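Local coordinates for protein (R)-specific secondary-alkylsulfatase (Pseudomonas sp., PDB 4AXH) that hydrolyses (R)-secondary alkyl sulfates to (S)-alcohols and sulfate with strict inversion of configuration, as a zinc-dependent homodimeric hydrolase of the metallo-beta-lactamase superfamily, at residues A43-V48 with T100-L105; A243-G248 with L516-Y521; L572-E577 with V607-P612; A603-K608 with G639-E644. One frame throughout, in Å; residues are numbered along the deposited sequence.

Contact 1 (A43-V48 with T100-L105)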
loop_
_atom_site.group_PDB
_atom_site.type_symbol
_atom_site.label_atom_id
_atom_site.label_comp_id
_atom_site.label_asym_id
_atom_site.label_seq_id
_atom_site.Cartn_x
_atom_site.Cartn_y
_atom_site.Cartn_z
ATOM N N ALA A 43 -5.530 -33.785 17.954
ATOM C CA ALA A 43 -6.975 -33.892 17.736
ATOM C C ALA A 43 -7.414 -32.925 16.626
ATOM O O ALA A 43 -8.138 -33.335 15.724
ATOM C CB ALA A 43 -7.716 -33.574 19.021
ATOM N N LYS A 44 -6.965 -31.655 16.692
ATOM C CA LYS A 44 -7.247 -30.600 15.713
ATOM C C LYS A 44 -6.798 -31.000 14.287
ATOM O O LYS A 44 -7.525 -30.737 13.329
ATOM C CB LYS A 44 -6.581 -29.287 16.134
ATOM C CG LYS A 44 -7.345 -28.054 15.660
ATOM C CD LYS A 44 -6.431 -26.820 15.466
ATOM C CE LYS A 44 -7.183 -25.603 14.955
ATOM N NZ LYS A 44 -7.765 -24.799 16.071
ATOM N N ASN A 45 -5.631 -31.672 14.156
ATOM C CA ASN A 45 -5.116 -32.120 12.869
ATOM C C ASN A 45 -5.913 -33.280 12.330
ATOM O O ASN A 45 -6.269 -33.266 11.151
ATOM C CB ASN A 45 -3.616 -32.438 12.931
ATOM C CG ASN A 45 -2.719 -31.217 12.976
ATOM O OD1 ASN A 45 -3.084 -30.122 12.533
ATOM N ND2 ASN A 45 -1.516 -31.387 13.511
ATOM N N ALA A 46 -6.231 -34.266 13.179
ATOM C CA ALA A 46 -7.056 -35.418 12.793
ATOM C C ALA A 46 -8.449 -34.947 12.315
ATOM O O ALA A 46 -9.040 -35.601 11.452
ATOM C CB ALA A 46 -7.194 -36.400 13.945
ATOM N N GLU A 47 -8.947 -33.804 12.862
ATOM C CA GLU A 47 -10.231 -33.226 12.467
ATOM C C GLU A 47 -10.188 -32.764 10.999
ATOM O O GLU A 47 -11.173 -32.938 10.292
ATOM C CB GLU A 47 -10.692 -32.125 13.463
ATOM C CG GLU A 47 -12.100 -31.566 13.278
ATOM C CD GLU A 47 -13.244 -32.523 13.004
ATOM O OE1 GLU A 47 -13.116 -33.723 13.344
ATOM O OE2 GLU A 47 -14.281 -32.062 12.466
ATOM N N VAL A 48 -9.022 -32.267 10.522
ATOM C CA VAL A 48 -8.786 -31.824 9.127
ATOM C C VAL A 48 -8.999 -32.995 8.155
ATOM O O VAL A 48 -9.470 -32.744 7.062
ATOM C CB VAL A 48 -7.400 -31.129 8.911
ATOM C CG1 VAL A 48 -7.267 -30.540 7.519
ATOM C CG2 VAL A 48 -7.144 -30.062 9.952
ATOM N N THR A 100 2.184 -33.743 14.274
ATOM C CA THR A 100 2.927 -32.480 14.321
ATOM C C THR A 100 2.866 -31.666 12.996
ATOM O O THR A 100 3.536 -30.640 12.882
ATOM C CB THR A 100 4.356 -32.731 14.778
ATOM O OG1 THR A 100 4.995 -33.524 13.804
ATOM C CG2 THR A 100 4.437 -33.408 16.120
ATOM N N VAL A 101 2.084 -32.119 11.996
ATOM C CA VAL A 101 1.880 -31.365 10.761
ATOM C C VAL A 101 0.468 -31.504 10.195
ATOM O O VAL A 101 -0.024 -32.611 10.030
ATOM C CB VAL A 101 3.039 -31.310 9.714
ATOM C CG1 VAL A 101 3.867 -32.580 9.688
ATOM C CG2 VAL A 101 2.576 -30.868 8.340
ATOM N N ASN A 102 -0.194 -30.334 9.967
ATOM C CA ASN A 102 -1.518 -30.199 9.395
ATOM C C ASN A 102 -1.623 -31.071 8.151
ATOM O O ASN A 102 -0.752 -31.001 7.287
ATOM C CB ASN A 102 -1.764 -28.761 9.047
ATOM C CG ASN A 102 -3.188 -28.487 8.603
ATOM O OD1 ASN A 102 -3.700 -29.056 7.623
ATOM N ND2 ASN A 102 -3.822 -27.530 9.255
ATOM N N PRO A 103 -2.665 -31.927 8.065
ATOM C CA PRO A 103 -2.771 -32.868 6.937
ATOM C C PRO A 103 -2.860 -32.246 5.556
ATOM O O PRO A 103 -2.358 -32.866 4.629
ATOM C CB PRO A 103 -3.986 -33.724 7.306
ATOM C CG PRO A 103 -4.147 -33.574 8.743
ATOM C CD PRO A 103 -3.752 -32.166 9.034
ATOM N N SER A 104 -3.472 -31.040 5.426
ATOM C CA SER A 104 -3.580 -30.302 4.160
ATOM C C SER A 104 -2.195 -29.813 3.702
ATOM O O SER A 104 -1.880 -29.893 2.531
ATOM C CB SER A 104 -4.519 -29.112 4.329
ATOM O OG SER A 104 -4.769 -28.441 3.105
ATOM N N LEU A 105 -1.372 -29.301 4.657
ATOM C CA LEU A 105 -0.015 -28.832 4.414
ATOM C C LEU A 105 0.851 -30.024 3.920
ATOM O O LEU A 105 1.600 -29.875 2.939
ATOM C CB LEU A 105 0.594 -28.206 5.678
ATOM C CG LEU A 105 2.042 -27.607 5.540
ATOM C CD1 LEU A 105 2.255 -26.819 4.236
ATOM C CD2 LEU A 105 2.359 -26.724 6.707
#
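N45 and N102 bring the two backbones together, with CA atoms 5.4 Å apart where helix 39-48 passes the loop leading into helix 103-111. N102 occupies the N-cap position of the second helix, and P103 is its first residue. The P103 ring projects onto the first helix, its CG beside the carbonyl O of N45 and its CD 3.8 Å from V48 CB. The side chains of V48 and P103 cross obliquely. V48 also reaches the cap itself: CG1, anti to the backbone N (chi1 -173°), comes within 3.9 Å of N102 OD1, and the two side chains meet at about a right angle. That oxygen is engaged by S104 N at 3.0 Å, a donor lying in the carbonyl plane, while N102 ND2 bonds to Q511 O. N45 lays its amide against the loop backbone, with OD1 3.5 Å from N102 CA and ND2 3.9 Å from V101 C. The ND2 of this buried side chain is held by D99 O, just before the loop, and by Y510 O of helix 495-511. An asparagine N-cap followed by proline at N1, with OD1 bonded to the second backbone N of the helix, marks this as a classic capped helix start packed against a neighbouring helix.

Contact 2 (A243-G248 with L516-Y521)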
loop_
_atom_site.group_PDB
_atom_site.type_symbol
_atom_site.label_atom_id
_atom_site.label_comp_id
_atom_site.label_asym_id
_atom_site.label_seq_id
_atom_site.Cartn_x
_atom_site.Cartn_y
_atom_site.Cartn_z
ATOM N N ALA A 243 9.743 -29.969 12.216
ATOM C CA ALA A 243 10.337 -28.709 11.756
ATOM C C ALA A 243 9.879 -28.266 10.301
ATOM O O ALA A 243 8.669 -28.238 10.044
ATOM C CB ALA A 243 11.848 -28.784 11.882
ATOM N N GLN A 244 10.825 -27.922 9.374
ATOM C CA GLN A 244 10.521 -27.481 8.017
ATOM C C GLN A 244 10.029 -28.616 7.138
ATOM O O GLN A 244 10.700 -29.635 7.029
ATOM C CB GLN A 244 11.736 -26.806 7.381
ATOM C CG GLN A 244 11.390 -25.624 6.467
ATOM C CD GLN A 244 11.219 -26.038 5.033
ATOM O OE1 GLN A 244 11.743 -27.062 4.572
ATOM N NE2 GLN A 244 10.494 -25.248 4.295
ATOM N N VAL A 245 8.854 -28.456 6.507
ATOM C CA VAL A 245 8.308 -29.509 5.657
ATOM C C VAL A 245 8.082 -29.111 4.192
ATOM O O VAL A 245 8.199 -29.966 3.310
ATOM C CB VAL A 245 7.067 -30.237 6.251
ATOM C CG1 VAL A 245 7.402 -30.922 7.563
ATOM C CG2 VAL A 245 5.866 -29.310 6.405
ATOM N N ASP A 246 7.715 -27.835 3.938
ATOM C CA ASP A 246 7.379 -27.327 2.610
ATOM C C ASP A 246 7.302 -25.799 2.619
ATOM O O ASP A 246 7.264 -25.178 3.685
ATOM C CB ASP A 246 6.002 -27.910 2.178
ATOM C CG ASP A 246 5.724 -27.842 0.693
ATOM O OD1 ASP A 246 6.476 -28.467 -0.077
ATOM O OD2 ASP A 246 4.715 -27.204 0.306
ATOM N N SER A 247 7.246 -25.201 1.416
ATOM C CA SER A 247 7.102 -23.756 1.275
ATOM C C SER A 247 5.927 -23.351 0.353
ATOM O O SER A 247 5.909 -22.240 -0.190
ATOM C CB SER A 247 8.422 -23.081 0.914
ATOM O OG SER A 247 9.292 -23.056 2.035
ATOM N N GLY A 248 4.923 -24.230 0.269
ATOM C CA GLY A 248 3.687 -23.985 -0.456
ATOM C C GLY A 248 3.823 -24.156 -1.936
ATOM O O GLY A 248 3.273 -25.105 -2.487
ATOM N N LEU A 516 4.197 -20.896 4.776
ATOM C CA LEU A 516 4.971 -19.715 5.144
ATOM C C LEU A 516 4.765 -19.447 6.629
ATOM O O LEU A 516 5.727 -19.181 7.331
ATOM C CB LEU A 516 4.549 -18.521 4.262
ATOM C CG LEU A 516 5.288 -18.341 2.903
ATOM C CD1 LEU A 516 5.633 -19.641 2.223
ATOM C CD2 LEU A 516 4.514 -17.498 1.946
ATOM N N TRP A 517 3.529 -19.619 7.142
ATOM C CA TRP A 517 3.230 -19.437 8.568
ATOM C C TRP A 517 3.969 -20.489 9.361
ATOM O O TRP A 517 4.487 -20.180 10.425
ATOM C CB TRP A 517 1.728 -19.512 8.827
ATOM C CG TRP A 517 0.949 -18.266 8.455
ATOM C CD1 TRP A 517 1.109 -17.491 7.337
ATOM C CD2 TRP A 517 -0.214 -17.746 9.141
ATOM N NE1 TRP A 517 0.193 -16.459 7.343
ATOM C CE2 TRP A 517 -0.643 -16.603 8.427
ATOM C CE3 TRP A 517 -0.888 -18.100 10.327
ATOM C CZ2 TRP A 517 -1.695 -15.792 8.881
ATOM C CZ3 TRP A 517 -1.938 -17.321 10.750
ATOM C CH2 TRP A 517 -2.329 -16.174 10.037
ATOM N N ARG A 518 4.065 -21.718 8.829
ATOM C CA ARG A 518 4.804 -22.802 9.483
ATOM C C ARG A 518 6.305 -22.485 9.537
ATOM O O ARG A 518 6.915 -22.683 10.591
ATOM C CB ARG A 518 4.528 -24.192 8.867
ATOM C CG ARG A 518 5.146 -25.290 9.724
ATOM C CD ARG A 518 5.253 -26.627 9.034
ATOM N NE ARG A 518 5.966 -27.608 9.855
ATOM C CZ ARG A 518 5.370 -28.451 10.696
ATOM N NH1 ARG A 518 4.056 -28.398 10.886
ATOM N NH2 ARG A 518 6.085 -29.343 11.366
ATOM N N ASN A 519 6.892 -21.976 8.425
ATOM C CA ASN A 519 8.299 -21.574 8.375
ATOM C C ASN A 519 8.570 -20.427 9.370
ATOM O O ASN A 519 9.595 -20.444 10.038
ATOM C CB ASN A 519 8.693 -21.152 6.972
ATOM C CG ASN A 519 8.767 -22.255 5.930
ATOM O OD1 ASN A 519 9.062 -23.413 6.224
ATOM N ND2 ASN A 519 8.575 -21.903 4.654
ATOM N N MET A 520 7.646 -19.464 9.493
ATOM C CA MET A 520 7.774 -18.302 10.391
ATOM C C MET A 520 7.736 -18.692 11.871
ATOM O O MET A 520 8.697 -18.413 12.586
ATOM C CB MET A 520 6.751 -17.196 10.086
ATOM C CG MET A 520 6.871 -16.592 8.699
ATOM S SD MET A 520 5.679 -15.223 8.431
ATOM C CE MET A 520 4.495 -16.021 7.526
ATOM N N TYR A 521 6.649 -19.344 12.335
ATOM C CA TYR A 521 6.501 -19.780 13.727
ATOM C C TYR A 521 7.680 -20.626 14.118
ATOM O O TYR A 521 8.266 -20.367 15.170
ATOM C CB TYR A 521 5.199 -20.550 13.953
ATOM C CG TYR A 521 3.931 -19.730 13.830
ATOM C CD1 TYR A 521 3.779 -18.534 14.525
ATOM C CD2 TYR A 521 2.820 -20.229 13.155
ATOM C CE1 TYR A 521 2.586 -17.804 14.459
ATOM C CE2 TYR A 521 1.622 -19.516 13.095
ATOM C CZ TYR A 521 1.507 -18.302 13.746
ATOM O OH TYR A 521 0.321 -17.598 13.674
#
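R518 grips the carbonyl of A243 side-on: NE lies 2.8 Å and NH2 3.1 Å from A243 O, which is within 2° of the guanidinium plane for both. The NE bond runs nearly along the C=O axis, the NH2 bond onto a lone pair. An extended chain from CG to NE carries the guanidinium to the loop. N519 uses both ends of its amide. Its OD1 accepts from Q244 NE2 at 3.0 Å, the two amide planes being only 22° apart, and its ND2 donates to S247 OG, also at 3.0 Å. Beyond the segments, N519 ND2 bonds to the backbone O of the sulfate-binding Q232, Q244 OE1 to Y89 OH, and Q244 NE2 to K251 O. Here helix 515-529, of the alkylsulfatase dimerisation region, holds an irregular loop of the metallo-beta-lactamase region. That loop contains an Asx turn, D246 OD2 accepting from G248 N; separately, D246 OD1 pairs with K251 NZ in a salt bridge. Carbon contacts border the polar ones. V245 CG2 lies 3.8 Å from R518 CD, the two side chains crossing at about a right angle. At the other end L516 CD1 rests against the carbonyl oxygen of S247, 3.6 Å from that O. The L516 side chain is about 4 Å from those of the sulfate-binding N318 and Y417, while W517, M520 and Y521 pack against D443, Y435 and L442 of the second subunit.

Contact 3 (L572-E577 with V607-P612)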
loop_
_atom_site.group_PDB
_atom_site.type_symbol
_atom_site.label_atom_id
_atom_site.label_comp_id
_atom_site.label_asym_id
_atom_site.label_seq_id
_atom_site.Cartn_x
_atom_site.Cartn_y
_atom_site.Cartn_z
ATOM N N LEU A 572 27.659 17.853 -4.276
ATOM C CA LEU A 572 28.647 17.028 -4.959
ATOM C C LEU A 572 28.180 16.676 -6.359
ATOM O O LEU A 572 27.201 15.946 -6.506
ATOM C CB LEU A 572 28.916 15.720 -4.162
ATOM C CG LEU A 572 29.319 15.809 -2.664
ATOM C CD1 LEU A 572 28.084 15.868 -1.749
ATOM C CD2 LEU A 572 30.155 14.603 -2.257
ATOM N N ASN A 573 28.870 17.187 -7.390
ATOM C CA ASN A 573 28.597 16.811 -8.775
ATOM C C ASN A 573 29.351 15.514 -9.038
ATOM O O ASN A 573 30.446 15.311 -8.508
ATOM C CB ASN A 573 29.053 17.878 -9.759
ATOM C CG ASN A 573 28.081 19.015 -9.911
ATOM O OD1 ASN A 573 26.890 18.906 -9.592
ATOM N ND2 ASN A 573 28.566 20.129 -10.439
ATOM N N TRP A 574 28.736 14.619 -9.810
ATOM C CA TRP A 574 29.287 13.326 -10.194
ATOM C C TRP A 574 29.154 13.225 -11.706
ATOM O O TRP A 574 28.083 13.528 -12.256
ATOM C CB TRP A 574 28.519 12.187 -9.503
ATOM C CG TRP A 574 28.750 12.086 -8.028
ATOM C CD1 TRP A 574 28.212 12.875 -7.052
ATOM C CD2 TRP A 574 29.549 11.107 -7.358
ATOM N NE1 TRP A 574 28.672 12.480 -5.817
ATOM C CE2 TRP A 574 29.470 11.376 -5.971
ATOM C CE3 TRP A 574 30.312 10.010 -7.794
ATOM C CZ2 TRP A 574 30.137 10.602 -5.018
ATOM C CZ3 TRP A 574 30.982 9.249 -6.850
ATOM C CH2 TRP A 574 30.899 9.553 -5.481
ATOM N N VAL A 575 30.253 12.863 -12.387
ATOM C CA VAL A 575 30.271 12.751 -13.845
ATOM C C VAL A 575 30.841 11.438 -14.273
ATOM O O VAL A 575 31.951 11.084 -13.885
ATOM C CB VAL A 575 30.763 14.002 -14.646
ATOM C CG1 VAL A 575 31.211 15.157 -13.739
ATOM C CG2 VAL A 575 31.819 13.665 -15.699
ATOM N N PHE A 576 30.038 10.683 -15.016
ATOM C CA PHE A 576 30.374 9.351 -15.485
ATOM C C PHE A 576 30.605 9.364 -16.991
ATOM O O PHE A 576 29.654 9.339 -17.776
ATOM C CB PHE A 576 29.273 8.357 -15.074
ATOM C CG PHE A 576 29.132 8.141 -13.586
ATOM C CD1 PHE A 576 28.311 8.965 -12.821
ATOM C CD2 PHE A 576 29.782 7.089 -12.957
ATOM C CE1 PHE A 576 28.159 8.751 -11.445
ATOM C CE2 PHE A 576 29.630 6.874 -11.584
ATOM C CZ PHE A 576 28.821 7.708 -10.836
ATOM N N GLU A 577 31.882 9.446 -17.379
ATOM C CA GLU A 577 32.354 9.523 -18.765
ATOM C C GLU A 577 31.899 8.363 -19.653
ATOM O O GLU A 577 31.493 8.590 -20.799
ATOM C CB GLU A 577 33.888 9.738 -18.832
ATOM C CG GLU A 577 34.731 8.830 -17.931
ATOM C CD GLU A 577 35.631 9.472 -16.875
ATOM O OE1 GLU A 577 35.332 10.602 -16.423
ATOM O OE2 GLU A 577 36.629 8.823 -16.482
ATOM N N VAL A 607 33.127 14.947 -9.031
ATOM C CA VAL A 607 33.711 13.603 -9.052
ATOM C C VAL A 607 33.619 12.937 -10.430
ATOM O O VAL A 607 32.565 12.413 -10.800
ATOM C CB VAL A 607 33.130 12.698 -7.919
ATOM C CG1 VAL A 607 34.061 11.532 -7.619
ATOM C CG2 VAL A 607 32.831 13.489 -6.640
ATOM N N LYS A 608 34.732 12.956 -11.178
ATOM C CA LYS A 608 34.840 12.323 -12.493
ATOM C C LYS A 608 35.368 10.897 -12.304
ATOM O O LYS A 608 36.427 10.717 -11.701
ATOM C CB LYS A 608 35.775 13.110 -13.427
ATOM C CG LYS A 608 35.368 14.567 -13.679
ATOM C CD LYS A 608 35.804 15.064 -15.070
ATOM C CE LYS A 608 37.302 15.189 -15.289
ATOM N NZ LYS A 608 37.647 15.241 -16.737
ATOM N N LEU A 609 34.609 9.892 -12.787
ATOM C CA LEU A 609 34.904 8.452 -12.695
ATOM C C LEU A 609 34.044 7.710 -13.687
ATOM O O LEU A 609 33.250 8.332 -14.394
ATOM C CB LEU A 609 34.635 7.917 -11.260
ATOM C CG LEU A 609 33.170 7.749 -10.761
ATOM C CD1 LEU A 609 33.142 7.098 -9.403
ATOM C CD2 LEU A 609 32.435 9.076 -10.649
ATOM N N THR A 610 34.171 6.384 -13.721
ATOM C CA THR A 610 33.366 5.519 -14.584
ATOM C C THR A 610 32.493 4.604 -13.707
ATOM O O THR A 610 32.820 4.415 -12.529
ATOM C CB THR A 610 34.259 4.704 -15.550
ATOM O OG1 THR A 610 34.960 3.684 -14.837
ATOM C CG2 THR A 610 35.227 5.568 -16.329
ATOM N N LYS A 611 31.403 4.027 -14.276
ATOM C CA LYS A 611 30.549 3.083 -13.540
ATOM C C LYS A 611 31.376 1.872 -13.039
ATOM O O LYS A 611 31.311 1.617 -11.833
ATOM C CB LYS A 611 29.320 2.636 -14.354
ATOM C CG LYS A 611 28.249 1.920 -13.504
ATOM C CD LYS A 611 27.757 0.628 -14.166
ATOM C CE LYS A 611 26.820 -0.177 -13.296
ATOM N NZ LYS A 611 26.245 -1.345 -14.026
ATOM N N PRO A 612 32.229 1.186 -13.871
ATOM C CA PRO A 612 33.028 0.071 -13.319
ATOM C C PRO A 612 33.903 0.450 -12.113
ATOM O O PRO A 612 34.017 -0.364 -11.200
ATOM C CB PRO A 612 33.829 -0.450 -14.521
ATOM C CG PRO A 612 33.722 0.593 -15.575
ATOM C CD PRO A 612 32.457 1.337 -15.328
#
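V607 is bonded through both its backbone N and its backbone O to the strand carrying W574: N donates to N573 O and O accepts from V575 N, each at 2.8 Å. L609 N continues the ladder to V575 O at 3.1 Å, so strands 570-576 and 605-609 form a parallel pair, 17° apart in direction, in the five-stranded mixed sheet of the alkyl sulfatase C-terminal region, whose family belongs to the SCP2 clan. A weak bond from E577 N to L609 O extends the pairing past the strand end. W574, F576, V607 and L609 share one face. V607 lies over the W574 ring, with CB 4.0 Å from the centroid of the six-membered ring in a CH-pi contact, while L609 CD2 comes to the edge of that ring at CE3. The same CD2 is set over the face of F576, 4.0 Å from its centroid and displaced toward the rim; chi1 of 73° places L609 CG 3.7 Å from F576 CE2. One leucine methyl thus touches both aromatics. Further out, L614 of helix 611-618 packs on W574, F576 and L609. On the other face V575 and K608 run side by side. T610 is the N-cap of helix 611-618, and D578 OD1 accepts from K611 N, fixing the turn from strand to helix. There T610 CG2 lies 3.5 Å from E577 OE2.

Contact 4 (A603-K608 with G639-E644)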
loop_
_atom_site.group_PDB
_atom_site.type_symbol
_atom_site.label_atom_id
_atom_site.label_comp_id
_atom_site.label_asym_id
_atom_site.label_seq_id
_atom_site.Cartn_x
_atom_site.Cartn_y
_atom_site.Cartn_z
ATOM N N ALA A 603 28.883 23.802 -7.205
ATOM C CA ALA A 603 29.154 22.591 -6.425
ATOM C C ALA A 603 30.504 22.624 -5.716
ATOM O O ALA A 603 31.504 23.047 -6.304
ATOM C CB ALA A 603 29.034 21.347 -7.289
ATOM N N ASP A 604 30.515 22.181 -4.441
ATOM C CA ASP A 604 31.692 22.122 -3.574
ATOM C C ASP A 604 32.779 21.198 -4.131
ATOM O O ASP A 604 33.961 21.518 -4.029
ATOM C CB ASP A 604 31.303 21.690 -2.147
ATOM C CG ASP A 604 30.333 22.629 -1.453
ATOM O OD1 ASP A 604 30.761 23.730 -1.044
ATOM O OD2 ASP A 604 29.147 22.274 -1.338
ATOM N N VAL A 605 32.375 20.051 -4.706
ATOM C CA VAL A 605 33.272 19.032 -5.267
ATOM C C VAL A 605 32.651 18.466 -6.545
ATOM O O VAL A 605 31.428 18.475 -6.678
ATOM C CB VAL A 605 33.556 17.892 -4.249
ATOM C CG1 VAL A 605 34.993 17.427 -4.300
ATOM C CG2 VAL A 605 33.141 18.261 -2.845
ATOM N N THR A 606 33.493 17.989 -7.486
ATOM C CA THR A 606 33.086 17.366 -8.753
ATOM C C THR A 606 33.850 16.055 -8.873
ATOM O O THR A 606 35.065 16.040 -8.721
ATOM C CB THR A 606 33.209 18.349 -9.939
ATOM O OG1 THR A 606 32.445 19.526 -9.642
ATOM C CG2 THR A 606 32.741 17.744 -11.272
ATOM N N VAL A 607 33.127 14.947 -9.031
ATOM C CA VAL A 607 33.711 13.603 -9.052
ATOM C C VAL A 607 33.619 12.937 -10.430
ATOM O O VAL A 607 32.565 12.413 -10.800
ATOM C CB VAL A 607 33.130 12.698 -7.919
ATOM C CG1 VAL A 607 34.061 11.532 -7.619
ATOM C CG2 VAL A 607 32.831 13.489 -6.640
ATOM N N LYS A 608 34.732 12.956 -11.178
ATOM C CA LYS A 608 34.840 12.323 -12.493
ATOM C C LYS A 608 35.368 10.897 -12.304
ATOM O O LYS A 608 36.427 10.717 -11.701
ATOM C CB LYS A 608 35.775 13.110 -13.427
ATOM C CG LYS A 608 35.368 14.567 -13.679
ATOM C CD LYS A 608 35.804 15.064 -15.070
ATOM C CE LYS A 608 37.302 15.189 -15.289
ATOM N NZ LYS A 608 37.647 15.241 -16.737
ATOM N N GLY A 639 38.088 18.693 -2.698
ATOM C CA GLY A 639 38.301 17.244 -2.658
ATOM C C GLY A 639 38.089 16.586 -1.306
ATOM O O GLY A 639 37.741 15.402 -1.235
ATOM N N LYS A 640 38.277 17.364 -0.226
ATOM C CA LYS A 640 38.106 16.941 1.167
ATOM C C LYS A 640 36.654 16.463 1.446
ATOM O O LYS A 640 36.450 15.543 2.246
ATOM C CB LYS A 640 38.516 18.119 2.094
ATOM C CG LYS A 640 38.109 18.034 3.581
ATOM C CD LYS A 640 38.099 19.409 4.277
ATOM C CE LYS A 640 36.739 20.084 4.287
ATOM N NZ LYS A 640 35.811 19.496 5.297
ATOM N N LYS A 641 35.663 17.084 0.766
ATOM C CA LYS A 641 34.231 16.818 0.946
ATOM C C LYS A 641 33.758 15.420 0.538
ATOM O O LYS A 641 32.721 14.985 1.029
ATOM C CB LYS A 641 33.354 17.916 0.309
ATOM C CG LYS A 641 33.618 19.344 0.784
ATOM C CD LYS A 641 32.674 19.777 1.895
ATOM C CE LYS A 641 33.027 21.133 2.445
ATOM N NZ LYS A 641 32.220 21.458 3.648
ATOM N N LEU A 642 34.502 14.709 -0.324
ATOM C CA LEU A 642 34.103 13.364 -0.729
ATOM C C LEU A 642 34.302 12.387 0.411
ATOM O O LEU A 642 33.353 11.697 0.785
ATOM C CB LEU A 642 34.812 12.878 -2.004
ATOM C CG LEU A 642 34.234 11.608 -2.636
ATOM C CD1 LEU A 642 32.772 11.798 -3.015
ATOM C CD2 LEU A 642 35.011 11.215 -3.872
ATOM N N GLY A 643 35.511 12.378 0.974
ATOM C CA GLY A 643 35.866 11.523 2.102
ATOM C C GLY A 643 34.989 11.791 3.308
ATOM O O GLY A 643 34.626 10.858 4.038
ATOM N N GLU A 644 34.633 13.086 3.492
ATOM C CA GLU A 644 33.748 13.616 4.528
ATOM C C GLU A 644 32.367 12.978 4.335
ATOM O O GLU A 644 31.819 12.396 5.280
ATOM C CB GLU A 644 33.659 15.161 4.392
ATOM C CG GLU A 644 32.832 15.867 5.461
ATOM C CD GLU A 644 32.738 17.386 5.376
ATOM O OE1 GLU A 644 33.517 18.004 4.614
ATOM O OE2 GLU A 644 31.890 17.960 6.098
#
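V605 and V607 point from strand 605-609 toward helix 640-646, which packs on one face of the mixed sheet in the C-terminal region. Strand 634-637, the antiparallel neighbour of strand 605-609, runs into this helix through a short turn at G639, a strand-turn-helix connection that folds back over the sheet. Apolar contacts join the segments. L642 and V607 meet tip to tip, with L642 CD2 3.9 Å from V607 CG1 and L642 CD1 4.0 Å from V607 CG2. Chi1 of L642 (-168°) sets its CG anti to the backbone N. The same leucine also touches W574 and L635, so it sits among three neighbouring strands. V605 spreads its two methyls between two residues of the other segment: CG1 lies against the bare backbone of G639, 3.7 Å from its CA, and CG2 faces the start of the K641 side chain, a contact that is doubtful in its detail.

Charges gather at the outer side of the helix. K640 NZ and E644 OE1 form a salt bridge at 2.8 Å, the nitrogen standing above the carboxylate plane, and K641 NZ joins the same oxygen in a long one. D604 carries an opposite charge to K641 without touching it, D604 OD1 lying 5.4 Å from K641 NZ, which may stabilise the charged form of the lysine modestly. Two bonds connect these acids to the rest of the domain: D604 OD2 accepts from T571 N, and E644 OE2 pairs with H568 ND1.

In the fold
Contacts 1 and 2 adjoin, their centres 14 Å apart, and are linked through R518, whose NH1 lies 3.0 Å from T100 O in a probable hydrogen bond; V101 and L105 also pack against this arginine. Contact 2 is nearer the catalytic metals: the S247 side chain is about 11 Å from a bound zinc ion. Contacts 3 and 4 form a second pair, centres 11 Å apart, sharing V607 and K608 of strand 605-609. N573 N probably bonds V605 O at 3.0 Å. The pairs lie on opposite sides of the chain's centre; contacts 2 and 3 have centres about 46 Å apart. Contacts 3 and 4 both lie away from the zinc and sulfate sites.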